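Local coordinates for high-affinity zinc uptake system protein znuA (Streptococcus suis, PDB 3MFQ) that binds zinc and probably delivers metal ions to an uptake transporter as its extracellular solute-binding component, at residues Val59-Leu64 against Thr77-Ser82. Residues are numbered along the deposited sequence; the frame is centred on the assembly and turned at random.
Sequences VLYHGL and TGVAVS
With CG held between its backbone N and carbonyl carbon (chi1 68°), the Tyr61 ring swings over Ala80, whose CB lies 3.9 Å from the ring centroid, 24° off the normal, in a CH-pi contact over the face. The Gly78 carbonyl carbon and Val79 N sit at the edge of the ring, near its plane. Ser82 holds OG in the equivalent position (chi1 63°), and this hydroxyl donates to His62 O over 2.7 Å. The backbones pair in a short parallel ladder: Val79 N to Val59 O at 2.8 Å, Tyr61 N to Val79 O at 3.2 Å, reaching that oxygen from above the carbonyl plane, and Val81 N to Tyr61 O at 2.8 Å. Ala80 CA adds a CA-H...O contact to Tyr61 O. On the other sheet face Leu60 and Val79 lie side by side, Leu60 CD2 4.0 Å from Val79 CB and equally close to Val81 CG1; helices 14-24 and 109-123 cover this apolar patch. A water accepts from Val59 N and donates to Thr77 O, joining strand 58-61 to the end of helix 71-77. The pairing closes the right-handed beta-alpha-beta crossover through that helix and makes 79-80 an edge strand of the four-stranded parallel sheet. The ladder satisfies the facing amides, and the Ser82 hydroxyl carries the bonding one step past the last bridge, to the backbone of the loop that follows strand 58-61.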
ATOM      1  N   VAL A  59      -4.497  19.650  -0.361  1.00 49.27           N
ATOM      2  CA  VAL A  59      -4.867  18.331   0.134  1.00 54.43           C
ATOM      3  C   VAL A  59      -4.432  17.250  -0.852  1.00 53.83           C
ATOM      4  O   VAL A  59      -4.760  17.317  -2.034  1.00 55.54           O
ATOM      5  CB  VAL A  59      -6.386  18.226   0.393  1.00 59.22           C
ATOM      6  CG1 VAL A  59      -6.770  16.799   0.763  1.00 54.26           C
ATOM      7  CG2 VAL A  59      -6.809  19.198   1.485  1.00 56.81           C
ATOM      8  N   LEU A  60      -3.686  16.261  -0.366  1.00 49.22           N
ATOM      9  CA  LEU A  60      -3.199  15.179  -1.220  1.00 46.84           C
ATOM     10  C   LEU A  60      -3.705  13.816  -0.757  1.00 49.04           C
ATOM     11  O   LEU A  60      -3.690  13.511   0.437  1.00 49.91           O
ATOM     12  CB  LEU A  60      -1.671  15.178  -1.272  1.00 42.68           C
ATOM     13  CG  LEU A  60      -1.013  16.262  -2.127  1.00 41.59           C
ATOM     14  CD1 LEU A  60       0.488  16.289  -1.898  1.00 39.49           C
ATOM     15  CD2 LEU A  60      -1.333  16.044  -3.598  1.00 40.89           C
ATOM     16  N   TYR A  61      -4.152  13.002  -1.710  1.00 52.45           N
ATOM     17  CA  TYR A  61      -4.646  11.663  -1.404  1.00 51.82           C
ATOM     18  C   TYR A  61      -4.380  10.686  -2.546  1.00 51.91           C
ATOM     19  O   TYR A  61      -4.035  11.090  -3.657  1.00 49.82           O
ATOM     20  CB  TYR A  61      -6.140  11.699  -1.069  1.00 51.12           C
ATOM     21  CG  TYR A  61      -7.034  12.042  -2.240  1.00 53.02           C
ATOM     22  CD1 TYR A  61      -7.040  13.319  -2.785  1.00 53.31           C
ATOM     23  CD2 TYR A  61      -7.880  11.091  -2.794  1.00 54.26           C
ATOM     24  CE1 TYR A  61      -7.859  13.636  -3.853  1.00 53.85           C
ATOM     25  CE2 TYR A  61      -8.703  11.400  -3.861  1.00 53.43           C
ATOM     26  CZ  TYR A  61      -8.688  12.672  -4.387  1.00 55.08           C
ATOM     27  OH  TYR A  61      -9.507  12.980  -5.451  1.00 52.80           O
ATOM     28  N   HIS A  62      -4.544   9.398  -2.261  1.00 48.74           N
ATOM     29  CA  HIS A  62      -4.309   8.347  -3.245  1.00 44.79           C
ATOM     30  C   HIS A  62      -5.338   8.390  -4.365  1.00 49.28           C
ATOM     31  O   HIS A  62      -5.000   8.600  -5.529  1.00 51.07           O
ATOM     32  CB  HIS A  62      -4.359   6.974  -2.574  1.00 44.87           C
ATOM     33  CG  HIS A  62      -3.271   6.744  -1.575  1.00 45.58           C
ATOM     34  ND1 HIS A  62      -3.035   7.601  -0.521  1.00 46.25           N
ATOM     35  CD2 HIS A  62      -2.363   5.746  -1.457  1.00 43.35           C
ATOM     36  CE1 HIS A  62      -2.022   7.146   0.194  1.00 45.05           C
ATOM     37  NE2 HIS A  62      -1.598   6.021  -0.352  1.00 44.04           N
ATOM     38  N   GLY A  63      -6.598   8.185  -4.004  1.00 50.80           N
ATOM     39  CA  GLY A  63      -7.661   8.070  -4.983  1.00 49.54           C
ATOM     40  C   GLY A  63      -8.046   6.616  -5.167  1.00 55.27           C
ATOM     41  O   GLY A  63      -7.786   5.787  -4.293  1.00 56.01           O
ATOM     42  N   LEU A  64      -8.664   6.303  -6.302  1.00 57.55           N
ATOM     43  CA  LEU A  64      -9.066   4.934  -6.605  1.00 53.37           C
ATOM     44  C   LEU A  64      -9.920   4.348  -5.485  1.00 55.02           C
ATOM     45  O   LEU A  64      -9.944   3.134  -5.281  1.00 56.68           O
ATOM     46  CB  LEU A  64      -7.836   4.055  -6.839  1.00 49.24           C
ATOM     47  CG  LEU A  64      -6.772   4.619  -7.780  1.00 51.56           C
ATOM     48  CD1 LEU A  64      -5.681   3.591  -8.028  1.00 48.98           C
ATOM     49  CD2 LEU A  64      -7.395   5.070  -9.092  1.00 53.60           C
ATOM     50  N   THR A  77     -12.020  18.665  -2.573  1.00 47.56           N
ATOM     51  CA  THR A  77     -11.035  19.620  -2.079  1.00 51.20           C
ATOM     52  C   THR A  77      -9.588  19.254  -2.403  1.00 51.21           C
ATOM     53  O   THR A  77      -8.706  20.114  -2.369  1.00 51.42           O
ATOM     54  CB  THR A  77     -11.164  19.801  -0.553  1.00 55.75           C
ATOM     55  OG1 THR A  77     -10.227  20.787  -0.103  1.00 64.61           O
ATOM     56  CG2 THR A  77     -10.894  18.489   0.166  1.00 45.29           C
ATOM     57  N   GLY A  78      -9.343  17.988  -2.724  1.00 63.39           N
ATOM     58  CA  GLY A  78      -7.981  17.501  -2.835  1.00 60.51           C
ATOM     59  C   GLY A  78      -7.518  17.060  -4.210  1.00 62.89           C
ATOM     60  O   GLY A  78      -8.292  17.037  -5.167  1.00 63.33           O
ATOM     61  N   VAL A  79      -6.237  16.712  -4.293  1.00 48.30           N
ATOM     62  CA  VAL A  79      -5.625  16.229  -5.524  1.00 42.10           C
ATOM     63  C   VAL A  79      -5.143  14.795  -5.351  1.00 41.14           C
ATOM     64  O   VAL A  79      -4.299  14.514  -4.503  1.00 41.73           O
ATOM     65  CB  VAL A  79      -4.414  17.090  -5.921  1.00 39.31           C
ATOM     66  CG1 VAL A  79      -3.644  16.433  -7.060  1.00 38.92           C
ATOM     67  CG2 VAL A  79      -4.860  18.491  -6.299  1.00 40.76           C
ATOM     68  N   ALA A  80      -5.690  13.890  -6.151  1.00 46.69           N
ATOM     69  CA  ALA A  80      -5.260  12.502  -6.123  1.00 44.99           C
ATOM     70  C   ALA A  80      -3.925  12.381  -6.839  1.00 41.35           C
ATOM     71  O   ALA A  80      -3.777  12.833  -7.975  1.00 44.69           O
ATOM     72  CB  ALA A  80      -6.300  11.610  -6.776  1.00 44.44           C
ATOM     73  N   VAL A  81      -2.948  11.784  -6.170  1.00 30.55           N
ATOM     74  CA  VAL A  81      -1.621  11.640  -6.747  1.00 31.53           C
ATOM     75  C   VAL A  81      -1.645  10.649  -7.901  1.00 32.20           C
ATOM     76  O   VAL A  81      -0.640  10.446  -8.579  1.00 33.73           O
ATOM     77  CB  VAL A  81      -0.606  11.175  -5.699  1.00 31.49           C
ATOM     78  CG1 VAL A  81      -0.407  12.256  -4.652  1.00 35.46           C
ATOM     79  CG2 VAL A  81      -1.073   9.884  -5.052  1.00 32.69           C
ATOM     80  N   SER A  82      -2.805  10.045  -8.123  1.00 42.85           N
ATOM     81  CA  SER A  82      -2.979   9.071  -9.191  1.00 45.46           C
ATOM     82  C   SER A  82      -3.786   9.657 -10.345  1.00 46.03           C
ATOM     83  O   SER A  82      -4.393   8.924 -11.123  1.00 49.61           O
ATOM     84  CB  SER A  82      -3.689   7.828  -8.651  1.00 43.59           C
ATOM     85  OG  SER A  82      -4.990   8.152  -8.189  1.00 42.82           O
TER
HETATM   86  O   HOH W   1      -6.196  20.825  -2.441  1.00 25.44           O